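Local coordinates for protein polyprenyl synthetase (Nonlabens dokdonensis, PDB 6KD7) that probably condenses isopentenyl and allylic diphosphates into geranylgeranyl pyrophosphate, as a magnesium-dependent prenyltransferase of the FPP/GGPP synthase family, at residues A[69-72]-A[73-76]; A[12-15]-A[16-20]; A[100-103]-A[104-108]; A[55-58]-A[59-62]. All blocks are in the same frame, centred on the assembly; numbering follows the deposited sequence.

Contact 1: residues A[69-72]-A[73-76]; sequences EVFH and NFTL. With PPV (pyrophosphate), chain B.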
ATOM      1  N   GLU A  69      31.688 -22.937  -0.725  1.00 27.43           N
ATOM      2  CA  GLU A  69      30.298 -23.169  -0.306  1.00 28.60           C
ATOM      3  C   GLU A  69      29.794 -21.901   0.393  1.00 27.25           C
ATOM      4  O   GLU A  69      28.614 -21.567   0.209  1.00 24.88           O
ATOM      5  CB  GLU A  69      30.203 -24.389   0.613  1.00 26.16           C
ATOM      6  CG  GLU A  69      28.797 -24.692   1.161  1.00 30.19           C
ATOM      7  CD  GLU A  69      27.842 -25.253   0.112  1.00 29.63           C
ATOM      8  OE1 GLU A  69      28.201 -25.339  -1.085  1.00 30.13           O
ATOM      9  OE2 GLU A  69      26.739 -25.600   0.509  1.00 39.82           O
ATOM     10  N   VAL A  70      30.613 -21.276   1.232  1.00 23.37           N
ATOM     11  CA  VAL A  70      30.164 -20.056   1.940  1.00 23.16           C
ATOM     12  C   VAL A  70      29.894 -18.984   0.886  1.00 26.61           C
ATOM     13  O   VAL A  70      28.824 -18.365   0.936  1.00 24.38           O
ATOM     14  CB  VAL A  70      31.158 -19.623   2.999  1.00 24.32           C
ATOM     15  CG1 VAL A  70      30.816 -18.264   3.563  1.00 25.75           C
ATOM     16  CG2 VAL A  70      31.191 -20.661   4.113  1.00 26.52           C
ATOM     17  N   PHE A  71      30.760 -18.890  -0.113  1.00 25.45           N
ATOM     18  CA  PHE A  71      30.623 -17.903  -1.195  1.00 24.47           C
ATOM     19  C   PHE A  71      29.317 -18.164  -1.920  1.00 25.19           C
ATOM     20  O   PHE A  71      28.525 -17.221  -2.080  1.00 24.32           O
ATOM     21  CB  PHE A  71      31.785 -17.920  -2.193  1.00 21.94           C
ATOM     22  CG  PHE A  71      31.519 -17.033  -3.366  1.00 20.33           C
ATOM     23  CD1 PHE A  71      31.601 -15.657  -3.240  1.00 22.53           C
ATOM     24  CD2 PHE A  71      31.103 -17.552  -4.557  1.00 19.67           C
ATOM     25  CE1 PHE A  71      31.278 -14.825  -4.305  1.00 19.84           C
ATOM     26  CE2 PHE A  71      30.780 -16.725  -5.624  1.00 19.95           C
ATOM     27  CZ  PHE A  71      30.866 -15.365  -5.493  1.00 21.33           C
ATOM     28  N   HIS A  72      29.134 -19.380  -2.414  1.00 21.73           N
ATOM     29  CA  HIS A  72      27.928 -19.741  -3.201  1.00 24.63           C
ATOM     30  C   HIS A  72      26.648 -19.371  -2.412  1.00 24.10           C
ATOM     31  O   HIS A  72      25.765 -18.758  -3.013  1.00 22.78           O
ATOM     32  CB  HIS A  72      27.926 -21.214  -3.538  1.00 24.57           C
ATOM     33  CG  HIS A  72      26.745 -21.632  -4.333  1.00 26.97           C
ATOM     34  ND1 HIS A  72      26.463 -21.069  -5.579  1.00 26.93           N
ATOM     35  CD2 HIS A  72      25.807 -22.572  -4.082  1.00 27.38           C
ATOM     36  CE1 HIS A  72      25.390 -21.639  -6.056  1.00 27.14           C
ATOM     37  NE2 HIS A  72      24.984 -22.580  -5.163  1.00 27.91           N
ATOM     38  N   ASN A  73      26.613 -19.673  -1.122  1.00 22.47           N
ATOM     39  CA  ASN A  73      25.447 -19.424  -0.255  1.00 26.63           C
ATOM     40  C   ASN A  73      25.286 -17.920  -0.060  1.00 27.34           C
ATOM     41  O   ASN A  73      24.136 -17.491  -0.024  1.00 24.54           O
ATOM     42  CB  ASN A  73      25.514 -20.205   1.049  1.00 28.69           C
ATOM     43  CG  ASN A  73      25.083 -21.636   0.815  1.00 32.71           C
ATOM     44  OD1 ASN A  73      23.892 -21.882   0.707  1.00 31.90           O
ATOM     45  ND2 ASN A  73      26.036 -22.523   0.547  1.00 26.41           N
ATOM     46  N   PHE A  74      26.385 -17.177  -0.062  1.00 24.62           N
ATOM     47  CA  PHE A  74      26.294 -15.705   0.034  1.00 22.73           C
ATOM     48  C   PHE A  74      25.535 -15.213  -1.199  1.00 22.46           C
ATOM     49  O   PHE A  74      24.624 -14.428  -1.036  1.00 23.30           O
ATOM     50  CB  PHE A  74      27.693 -15.092   0.076  1.00 22.27           C
ATOM     51  CG  PHE A  74      27.872 -13.844  -0.748  1.00 20.27           C
ATOM     52  CD1 PHE A  74      27.340 -12.639  -0.334  1.00 22.16           C
ATOM     53  CD2 PHE A  74      28.593 -13.864  -1.930  1.00 21.17           C
ATOM     54  CE1 PHE A  74      27.518 -11.488  -1.078  1.00 21.69           C
ATOM     55  CE2 PHE A  74      28.772 -12.711  -2.671  1.00 22.66           C
ATOM     56  CZ  PHE A  74      28.227 -11.526  -2.248  1.00 23.84           C
ATOM     57  N   THR A  75      25.859 -15.757  -2.372  1.00 20.13           N
ATOM     58  CA  THR A  75      25.188 -15.339  -3.602  1.00 22.57           C
ATOM     59  C   THR A  75      23.711 -15.735  -3.512  1.00 26.98           C
ATOM     60  O   THR A  75      22.887 -14.993  -4.030  1.00 23.54           O
ATOM     61  CB  THR A  75      25.857 -15.845  -4.880  1.00 22.79           C
ATOM     62  OG1 THR A  75      25.617 -17.233  -5.052  1.00 23.20           O
ATOM     63  CG2 THR A  75      27.335 -15.549  -4.883  1.00 25.96           C
ATOM     64  N   LEU A  76      23.371 -16.875  -2.929  1.00 25.43           N
ATOM     65  CA  LEU A  76      21.950 -17.287  -2.913  1.00 25.74           C
ATOM     66  C   LEU A  76      21.153 -16.333  -2.000  1.00 24.69           C
ATOM     67  O   LEU A  76      19.981 -15.991  -2.287  1.00 23.12           O
ATOM     68  CB  LEU A  76      21.854 -18.723  -2.414  1.00 26.38           C
ATOM     69  CG  LEU A  76      22.572 -19.764  -3.265  1.00 25.85           C
ATOM     70  CD1 LEU A  76      22.421 -21.111  -2.576  1.00 29.02           C
ATOM     71  CD2 LEU A  76      22.073 -19.833  -4.694  1.00 25.89           C
TER
HETATM   72  O11 PPV B 401      21.382 -25.516  -8.012  1.00 86.48           O
HETATM   73  P1  PPV B 401      22.687 -25.915  -7.416  1.00 85.21           P
HETATM   74  O21 PPV B 401      23.828 -25.393  -8.201  1.00 74.39           O
HETATM   75  O31 PPV B 401      22.776 -27.390  -7.215  1.00 77.65           O
HETATM   76  OPP PPV B 401      22.813 -25.200  -5.940  1.00 89.00           O
HETATM   77  P2  PPV B 401      22.282 -25.434  -4.415  1.00 86.84           P
HETATM   78  O12 PPV B 401      20.864 -24.996  -4.386  1.00113.34           O
HETATM   79  O22 PPV B 401      22.413 -26.905  -4.153  1.00 84.96           O
HETATM   80  O32 PPV B 401      23.130 -24.632  -3.491  1.00 74.13           O
HETATM   81  O   HOH W   1      27.035 -18.897  -6.917  1.00 29.84           O
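His-72 with Leu-76, Glu-69 with Asn-73 and Phe-71 with Thr-75 make up a buried one-turn contact midway along helix 58-82, the helix whose C-terminal end carries the first aspartate-rich motif of this all-alpha prenyl synthase fold. One flank lines the pyrophosphate pocket. Here the imidazole of His-72 has Leu-76 CG over one face and the phosphate oxygen O32 at its edge, in the ring plane. His-72 NE2 gives weak hydrogen bonds to O32 at 3.2 Å and to the bridging oxygen OPP at 3.5 Å, while Arg-43 grips the same ligand through NH1. The second ring nitrogen, ND1, lies 2.6 Å from a water that donates to Thr-75 OG1, so both ring nitrogens have polar partners, which probably helps to set the rotation of the imidazole. Thr-75 OG1 itself donates to His-72 O at 2.6 Å, a carbonyl oxygen shared with Leu-76 N. The methyl of Thr-75, CG2, makes a CH-pi contact over a face of the Phe-71 ring, 3.9 Å from the centroid; that ring meets Phe-74 obliquely, with planes 51° apart. The carboxylate of Glu-69 has its salt bridge with Arg-41. Asn-73 turns its amide back onto the preceding turn: ND2 donates to Glu-69 O at 2.8 Å, and Asn-73 N reaches the same oxygen at 3.1 Å from the opposite face of the carbonyl plane.

Contact 2: residues A[12-15]-A[16-20]; sequences LEEL and KSKVT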
ATOM      1  N   LEU A  12      30.786 -32.100   5.627  1.00 35.89           N
ATOM      2  CA  LEU A  12      29.732 -31.583   6.545  1.00 35.22           C
ATOM      3  C   LEU A  12      30.254 -31.588   7.968  1.00 36.63           C
ATOM      4  O   LEU A  12      29.916 -30.656   8.720  1.00 41.28           O
ATOM      5  CB  LEU A  12      28.436 -32.374   6.380  1.00 41.27           C
ATOM      6  CG  LEU A  12      27.768 -32.197   5.007  1.00 51.96           C
ATOM      7  CD1 LEU A  12      26.496 -33.040   4.897  1.00 56.55           C
ATOM      8  CD2 LEU A  12      27.455 -30.723   4.695  1.00 50.53           C
ATOM      9  N   GLU A  13      31.152 -32.503   8.293  1.00 40.29           N
ATOM     10  CA  GLU A  13      31.823 -32.495   9.617  1.00 50.88           C
ATOM     11  C   GLU A  13      32.717 -31.252   9.725  1.00 45.29           C
ATOM     12  O   GLU A  13      32.665 -30.571  10.759  1.00 41.52           O
ATOM     13  CB  GLU A  13      32.653 -33.765   9.814  1.00 60.20           C
ATOM     14  CG  GLU A  13      31.826 -34.952  10.295  1.00 64.28           C
ATOM     15  CD  GLU A  13      32.414 -36.310   9.934  1.00 68.38           C
ATOM     16  OE1 GLU A  13      33.610 -36.361   9.585  1.00 67.20           O
ATOM     17  OE2 GLU A  13      31.667 -37.309   9.967  1.00 75.27           O
ATOM     18  N   GLU A  14      33.543 -31.012   8.712  1.00 40.49           N
ATOM     19  CA  GLU A  14      34.547 -29.919   8.717  1.00 44.14           C
ATOM     20  C   GLU A  14      33.826 -28.550   8.650  1.00 43.79           C
ATOM     21  O   GLU A  14      34.228 -27.642   9.413  1.00 43.79           O
ATOM     22  CB  GLU A  14      35.546 -30.224   7.604  1.00 45.70           C
ATOM     23  CG  GLU A  14      36.434 -31.418   7.935  1.00 50.86           C
ATOM     24  CD  GLU A  14      37.140 -31.272   9.274  1.00 52.93           C
ATOM     25  OE1 GLU A  14      36.917 -32.119  10.117  1.00 55.16           O
ATOM     26  OE2 GLU A  14      37.851 -30.265   9.491  1.00 54.17           O
ATOM     27  N   LEU A  15      32.739 -28.436   7.874  1.00 39.98           N
ATOM     28  CA  LEU A  15      31.847 -27.245   7.852  1.00 40.70           C
ATOM     29  C   LEU A  15      31.400 -26.899   9.272  1.00 43.12           C
ATOM     30  O   LEU A  15      31.581 -25.743   9.703  1.00 41.06           O
ATOM     31  CB  LEU A  15      30.644 -27.545   6.966  1.00 41.93           C
ATOM     32  CG  LEU A  15      29.679 -26.388   6.728  1.00 43.07           C
ATOM     33  CD1 LEU A  15      30.388 -25.194   6.101  1.00 45.34           C
ATOM     34  CD2 LEU A  15      28.537 -26.835   5.821  1.00 43.38           C
ATOM     35  N   LYS A  16      30.839 -27.863   9.987  1.00 43.16           N
ATOM     36  CA  LYS A  16      30.337 -27.577  11.348  1.00 49.25           C
ATOM     37  C   LYS A  16      31.507 -27.118  12.216  1.00 48.54           C
ATOM     38  O   LYS A  16      31.330 -26.182  12.992  1.00 56.17           O
ATOM     39  CB  LYS A  16      29.679 -28.832  11.922  1.00 59.21           C
ATOM     40  CG  LYS A  16      29.495 -28.828  13.431  1.00 75.29           C
ATOM     41  CD  LYS A  16      28.307 -29.629  13.912  1.00 92.19           C
ATOM     42  CE  LYS A  16      26.983 -28.902  13.778  1.00101.40           C
ATOM     43  NZ  LYS A  16      26.948 -27.645  14.563  1.00102.73           N
ATOM     44  N   SER A  17      32.650 -27.771  12.076  1.00 39.07           N
ATOM     45  CA  SER A  17      33.869 -27.438  12.851  1.00 44.24           C
ATOM     46  C   SER A  17      34.489 -26.075  12.490  1.00 44.61           C
ATOM     47  O   SER A  17      35.008 -25.435  13.397  1.00 51.21           O
ATOM     48  CB  SER A  17      34.861 -28.569  12.788  1.00 47.32           C
ATOM     49  OG  SER A  17      36.185 -28.107  12.935  1.00 51.32           O
ATOM     50  N   LYS A  18      34.490 -25.673  11.217  1.00 44.61           N
ATOM     51  CA  LYS A  18      35.203 -24.425  10.816  1.00 44.91           C
ATOM     52  C   LYS A  18      34.317 -23.181  10.695  1.00 45.74           C
ATOM     53  O   LYS A  18      34.877 -22.114  10.442  1.00 49.93           O
ATOM     54  CB  LYS A  18      36.003 -24.654   9.534  1.00 48.94           C
ATOM     55  CG  LYS A  18      37.433 -25.112   9.765  1.00 59.01           C
ATOM     56  CD  LYS A  18      37.901 -26.099   8.731  1.00 74.34           C
ATOM     57  CE  LYS A  18      39.106 -26.906   9.164  1.00 75.02           C
ATOM     58  NZ  LYS A  18      39.457 -27.921   8.146  1.00 71.25           N
ATOM     59  N   VAL A  19      32.996 -23.310  10.787  1.00 38.30           N
ATOM     60  CA  VAL A  19      32.132 -22.093  10.758  1.00 34.94           C
ATOM     61  C   VAL A  19      31.483 -22.033  12.133  1.00 31.35           C
ATOM     62  O   VAL A  19      30.435 -22.631  12.299  1.00 32.32           O
ATOM     63  CB  VAL A  19      31.078 -22.147   9.641  1.00 34.99           C
ATOM     64  CG1 VAL A  19      30.154 -20.944   9.684  1.00 38.27           C
ATOM     65  CG2 VAL A  19      31.719 -22.284   8.278  1.00 36.92           C
ATOM     66  N   THR A  20      32.113 -21.317  13.056  1.00 29.91           N
ATOM     67  CA  THR A  20      31.686 -21.332  14.474  1.00 36.03           C
ATOM     68  C   THR A  20      31.242 -19.968  15.009  1.00 34.55           C
ATOM     69  O   THR A  20      30.852 -19.932  16.170  1.00 39.44           O
ATOM     70  CB  THR A  20      32.830 -21.907  15.312  1.00 42.27           C
ATOM     71  OG1 THR A  20      33.976 -21.094  15.069  1.00 37.52           O
ATOM     72  CG2 THR A  20      33.150 -23.333  14.931  1.00 41.63           C
TER
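The last turns of helix 4-18 are tied by two one-turn pairs, a salt bridge between Glu-14 and Lys-18 and an apolar contact between Leu-15 and Val-19. Glu-14 OE2 takes the ammonium nitrogen Lys-18 NZ at 3.1 Å, on the lone pair directed away from the other carboxylate oxygen. The glutamate chain bends at chi2 (-54°), which swings its carboxylate toward the end of the lysine, so that Lys-18 CE also comes within 3.6 Å of Glu-14 OE2. In the backbone of the same pair, Lys-18 N is bonded to Glu-14 O at 2.7 Å. In the all-alpha prenyl synthase fold this N-terminal helix packs on helix 58-82: Glu-14 touches Met-62, Leu-15 lies on Ile-66, and Lys-18 rests on Asn-63 and Ile-66. Val-19 is the first residue to leave helical geometry, yet its N still donates to Leu-15 O at 3.0 Å. The same oxygen receives a weak second bond from Lys-18 N. Leu-15 and Val-19 lie side by side and point the same way, and their branches meet through Leu-15 CD1 and Val-19 CG2, 3.9 Å apart.

Contact 3: residues A[100-103]-A[104-108]; sequences VNTG and ILTGD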
ATOM      1  N   VAL A 100      14.849  -8.189   5.232  1.00 23.17           N
ATOM      2  CA  VAL A 100      15.738  -7.856   4.094  1.00 23.29           C
ATOM      3  C   VAL A 100      17.091  -7.354   4.604  1.00 25.50           C
ATOM      4  O   VAL A 100      18.083  -7.826   4.114  1.00 23.81           O
ATOM      5  CB  VAL A 100      15.056  -6.826   3.183  1.00 23.20           C
ATOM      6  CG1 VAL A 100      16.025  -6.193   2.209  1.00 23.15           C
ATOM      7  CG2 VAL A 100      13.866  -7.423   2.465  1.00 23.50           C
ATOM      8  N   ASN A 101      17.091  -6.502   5.618  1.00 23.13           N
ATOM      9  CA  ASN A 101      18.325  -5.881   6.147  1.00 26.47           C
ATOM     10  C   ASN A 101      19.237  -6.984   6.707  1.00 28.88           C
ATOM     11  O   ASN A 101      20.466  -6.902   6.521  1.00 25.80           O
ATOM     12  CB  ASN A 101      18.027  -4.809   7.194  1.00 24.16           C
ATOM     13  CG  ASN A 101      17.567  -3.524   6.546  1.00 24.49           C
ATOM     14  OD1 ASN A 101      17.494  -3.407   5.324  1.00 24.69           O
ATOM     15  ND2 ASN A 101      17.243  -2.557   7.369  1.00 21.63           N
ATOM     16  N   THR A 102      18.655  -8.026   7.304  1.00 24.87           N
ATOM     17  CA  THR A 102      19.393  -9.200   7.794  1.00 23.81           C
ATOM     18  C   THR A 102      19.989  -9.895   6.585  1.00 22.22           C
ATOM     19  O   THR A 102      21.132 -10.298   6.623  1.00 24.00           O
ATOM     20  CB  THR A 102      18.498 -10.112   8.637  1.00 24.21           C
ATOM     21  OG1 THR A 102      18.082  -9.371   9.790  1.00 25.96           O
ATOM     22  CG2 THR A 102      19.202 -11.384   9.025  1.00 22.67           C
ATOM     23  N   GLY A 103      19.206 -10.104   5.558  1.00 21.06           N
ATOM     24  CA  GLY A 103      19.742 -10.759   4.356  1.00 21.02           C
ATOM     25  C   GLY A 103      20.916  -9.966   3.784  1.00 21.96           C
ATOM     26  O   GLY A 103      21.879 -10.589   3.320  1.00 20.75           O
ATOM     27  N   ILE A 104      20.825  -8.639   3.742  1.00 19.90           N
ATOM     28  CA  ILE A 104      21.877  -7.805   3.092  1.00 22.02           C
ATOM     29  C   ILE A 104      23.151  -7.956   3.939  1.00 19.82           C
ATOM     30  O   ILE A 104      24.158  -8.419   3.441  1.00 21.00           O
ATOM     31  CB  ILE A 104      21.442  -6.342   2.948  1.00 22.90           C
ATOM     32  CG1 ILE A 104      20.308  -6.215   1.912  1.00 23.86           C
ATOM     33  CG2 ILE A 104      22.658  -5.485   2.592  1.00 23.12           C
ATOM     34  CD1 ILE A 104      19.689  -4.828   1.880  1.00 22.10           C
ATOM     35  N   LEU A 105      23.049  -7.709   5.220  1.00 21.01           N
ATOM     36  CA  LEU A 105      24.213  -7.627   6.127  1.00 21.59           C
ATOM     37  C   LEU A 105      24.810  -9.016   6.338  1.00 24.78           C
ATOM     38  O   LEU A 105      26.047  -9.127   6.281  1.00 24.29           O
ATOM     39  CB  LEU A 105      23.760  -7.035   7.456  1.00 21.89           C
ATOM     40  CG  LEU A 105      24.881  -6.854   8.465  1.00 22.67           C
ATOM     41  CD1 LEU A 105      25.904  -5.849   7.916  1.00 24.96           C
ATOM     42  CD2 LEU A 105      24.316  -6.363   9.772  1.00 22.35           C
ATOM     43  N   THR A 106      23.986 -10.045   6.598  1.00 23.03           N
ATOM     44  CA  THR A 106      24.514 -11.416   6.791  1.00 21.20           C
ATOM     45  C   THR A 106      25.202 -11.858   5.509  1.00 20.82           C
ATOM     46  O   THR A 106      26.242 -12.537   5.589  1.00 21.04           O
ATOM     47  CB  THR A 106      23.427 -12.383   7.254  1.00 21.71           C
ATOM     48  OG1 THR A 106      23.112 -11.901   8.557  1.00 22.20           O
ATOM     49  CG2 THR A 106      23.906 -13.801   7.320  1.00 21.79           C
ATOM     50  N   GLY A 107      24.652 -11.549   4.348  1.00 19.90           N
ATOM     51  CA  GLY A 107      25.321 -11.989   3.110  1.00 20.36           C
ATOM     52  C   GLY A 107      26.712 -11.340   2.996  1.00 22.79           C
ATOM     53  O   GLY A 107      27.685 -11.995   2.541  1.00 20.69           O
ATOM     54  N   ASP A 108      26.800 -10.047   3.336  1.00 20.86           N
ATOM     55  CA  ASP A 108      28.080  -9.301   3.339  1.00 21.34           C
ATOM     56  C   ASP A 108      29.059 -10.039   4.271  1.00 20.12           C
ATOM     57  O   ASP A 108      30.174 -10.282   3.841  1.00 21.24           O
ATOM     58  CB  ASP A 108      27.878  -7.857   3.769  1.00 20.22           C
ATOM     59  CG  ASP A 108      27.100  -6.977   2.797  1.00 19.70           C
ATOM     60  OD1 ASP A 108      26.863  -7.414   1.611  1.00 20.54           O
ATOM     61  OD2 ASP A 108      26.729  -5.813   3.252  1.00 20.04           O
TER
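Val-100 O receives Ile-104 N at 2.9 Å, the first of four successive alpha-helical bonds that join residues 100-103 to 104-107 at the start of helix 100-116. Leu-105 N to Asn-101 O at 3.0 Å is the straightest of the series (167°). The fourth differs: Gly-107 N comes to Gly-103 O from above the carbonyl plane, at 3.1 Å. Among the side chains, Val-100 and Ile-104 meet at an oblique angle through Val-100 CG1 and Ile-104 CD1, 3.9 Å apart. Ile-104 CG1, anti to its own carbonyl carbon (chi1 -69°), is thereby laid back along the helix, 3.5 Å from Val-100 O. Both residues also touch Ile-81 of helix 58-82. On another side of the helix, Thr-102 and Thr-106 run side by side, with Thr-102 CG2 4.0 Å from Thr-106 OG1. That hydroxyl is bonded to Leu-27 O, and the two threonines together pack on Pro-30, which joins this turn to helix 25-35. Asn-101 looks elsewhere, its ND2 donating to Met-82 O of the second subunit. Ile-104 packs on His-78 of that subunit and Leu-105 on its Gln-145, so the turn serves both the core of its own helical bundle and the subunit interface characteristic of dimeric trans-prenyl synthases.

Contact 4: residues A[55-58]-A[59-62]; sequences GATA and KDAM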
ATOM      1  N   GLY A  55      46.960 -34.940  -6.166  1.00 31.04           N
ATOM      2  CA  GLY A  55      47.924 -35.489  -5.221  1.00 31.85           C
ATOM      3  C   GLY A  55      47.727 -34.984  -3.826  1.00 43.18           C
ATOM      4  O   GLY A  55      48.381 -35.548  -2.955  1.00 46.98           O
ATOM      5  N   ALA A  56      46.897 -33.966  -3.570  1.00 39.72           N
ATOM      6  CA  ALA A  56      46.782 -33.439  -2.197  1.00 35.03           C
ATOM      7  C   ALA A  56      45.726 -34.247  -1.476  1.00 33.28           C
ATOM      8  O   ALA A  56      45.105 -35.071  -2.125  1.00 39.38           O
ATOM      9  CB  ALA A  56      46.470 -31.965  -2.233  1.00 40.12           C
ATOM     10  N   THR A  57      45.494 -33.976  -0.202  1.00 33.51           N
ATOM     11  CA  THR A  57      44.335 -34.522   0.536  1.00 37.77           C
ATOM     12  C   THR A  57      43.117 -33.584   0.482  1.00 41.52           C
ATOM     13  O   THR A  57      43.270 -32.341   0.348  1.00 34.75           O
ATOM     14  CB  THR A  57      44.722 -34.792   1.992  1.00 43.33           C
ATOM     15  OG1 THR A  57      45.198 -33.596   2.605  1.00 40.13           O
ATOM     16  CG2 THR A  57      45.825 -35.825   2.059  1.00 44.80           C
ATOM     17  N   ALA A  58      41.949 -34.181   0.665  1.00 39.27           N
ATOM     18  CA  ALA A  58      40.701 -33.500   1.028  1.00 40.88           C
ATOM     19  C   ALA A  58      40.993 -32.554   2.181  1.00 42.97           C
ATOM     20  O   ALA A  58      40.567 -31.376   2.112  1.00 39.84           O
ATOM     21  CB  ALA A  58      39.647 -34.487   1.426  1.00 40.39           C
ATOM     22  N   LYS A  59      41.668 -33.056   3.206  1.00 39.42           N
ATOM     23  CA  LYS A  59      41.914 -32.261   4.427  1.00 44.08           C
ATOM     24  C   LYS A  59      42.691 -31.000   4.052  1.00 42.68           C
ATOM     25  O   LYS A  59      42.399 -29.956   4.615  1.00 36.09           O
ATOM     26  CB  LYS A  59      42.669 -33.106   5.452  1.00 48.93           C
ATOM     27  CG  LYS A  59      43.068 -32.369   6.719  1.00 60.02           C
ATOM     28  CD  LYS A  59      44.032 -33.134   7.591  1.00 72.45           C
ATOM     29  CE  LYS A  59      44.772 -32.242   8.562  1.00 80.66           C
ATOM     30  NZ  LYS A  59      45.438 -33.023   9.630  1.00 91.92           N
ATOM     31  N   ASP A  60      43.614 -31.105   3.105  1.00 37.96           N
ATOM     32  CA  ASP A  60      44.433 -29.923   2.748  1.00 41.15           C
ATOM     33  C   ASP A  60      43.509 -28.883   2.097  1.00 39.94           C
ATOM     34  O   ASP A  60      43.639 -27.710   2.445  1.00 36.71           O
ATOM     35  CB  ASP A  60      45.583 -30.191   1.766  1.00 48.06           C
ATOM     36  CG  ASP A  60      46.753 -31.036   2.271  1.00 57.88           C
ATOM     37  OD1 ASP A  60      47.072 -30.933   3.505  1.00 48.70           O
ATOM     38  OD2 ASP A  60      47.321 -31.817   1.410  1.00 49.07           O
ATOM     39  N   ALA A  61      42.621 -29.328   1.208  1.00 32.84           N
ATOM     40  CA  ALA A  61      41.733 -28.490   0.382  1.00 34.49           C
ATOM     41  C   ALA A  61      40.495 -28.006   1.156  1.00 30.13           C
ATOM     42  O   ALA A  61      39.733 -27.227   0.605  1.00 31.67           O
ATOM     43  CB  ALA A  61      41.346 -29.240  -0.850  1.00 35.13           C
ATOM     44  N   MET A  62      40.302 -28.445   2.381  1.00 27.88           N
ATOM     45  CA  MET A  62      38.991 -28.373   3.048  1.00 28.82           C
ATOM     46  C   MET A  62      38.621 -26.894   3.260  1.00 34.01           C
ATOM     47  O   MET A  62      37.495 -26.548   2.924  1.00 29.34           O
ATOM     48  CB  MET A  62      38.995 -29.072   4.400  1.00 26.47           C
ATOM     49  CG  MET A  62      37.601 -29.278   5.009  1.00 30.72           C
ATOM     50  SD  MET A  62      36.456 -30.188   3.941  1.00 37.32           S
ATOM     51  CE  MET A  62      37.277 -31.784   3.822  1.00 36.89           C
TER
HETATM   52  O   HOH W   2      46.621 -33.982   4.730  1.00 55.22           O
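Thr-57 and Asp-60 form a capping box where the extended backbone of Ala-56 and Thr-57 (psi 177° and 156°) turns into helix 58-82, just after a Schellman motif at Gly-55 has ended helix 42-54. Thr-57 is the N-cap. Its OG1 stands between the backbone N and the carbonyl carbon (chi1 57°), a position that aims the oxygen at the first turn, where it accepts Asp-60 N at 3.0 Å. In return, Asp-60 OD2 accepts Thr-57 N at 3.3 Å, a long but nearly straight bond that arrives from above the carboxylate plane. Each side chain thus serves the other residue's backbone amide, the reciprocal pairing that defines the box. Ala-56 CB lies against the carboxylate, 3.7 Å from Asp-60 OD2. Because the carboxylate sits at the N-terminal end of the helix, the helix dipole would probably stabilise its negative charge. A water also links the two polar groups, 2.6 Å from Thr-57 OG1 and giving a weak bond to Asp-60 OD1. Helical backbone bonding begins with Ala-61 N to Thr-57 O at 3.2 Å. Further on, the first turn enters the helical bundle: Ala-61 packs on Leu-48 and Ala-51 of helix 42-54, and Met-62 reaches both Leu-48 and the side chains of Thr-10 and Phe-11 on helix 4-18. Met-62 doubles back through bends at chi2 and chi3, which bring its CE to 3.7 Å from Ala-58 O and 4.3 Å from Ala-58 CB.

The four contacts follow one another along the chain without nesting or crossing, and each is local, joining residues three or four apart, so none closes a long loop. Contact 2 ends helix 4-18; contact 4 then starts helix 58-82 after the preceding helix has stopped; contact 1 lies further along the same helix, beside the pyrophosphate; contact 3 opens helix 100-116. Contacts 2 and 4 touch through Met-62, joining the N-terminal helix to the beginning of helix 58-82. Contacts 1 and 3 touch through Phe-74 and Gly-107. Helix 58-82 therefore links the N-terminal helix with the ligand pocket and the subunit interface. The centres of contacts 3 and 4 lie about 32 Å apart.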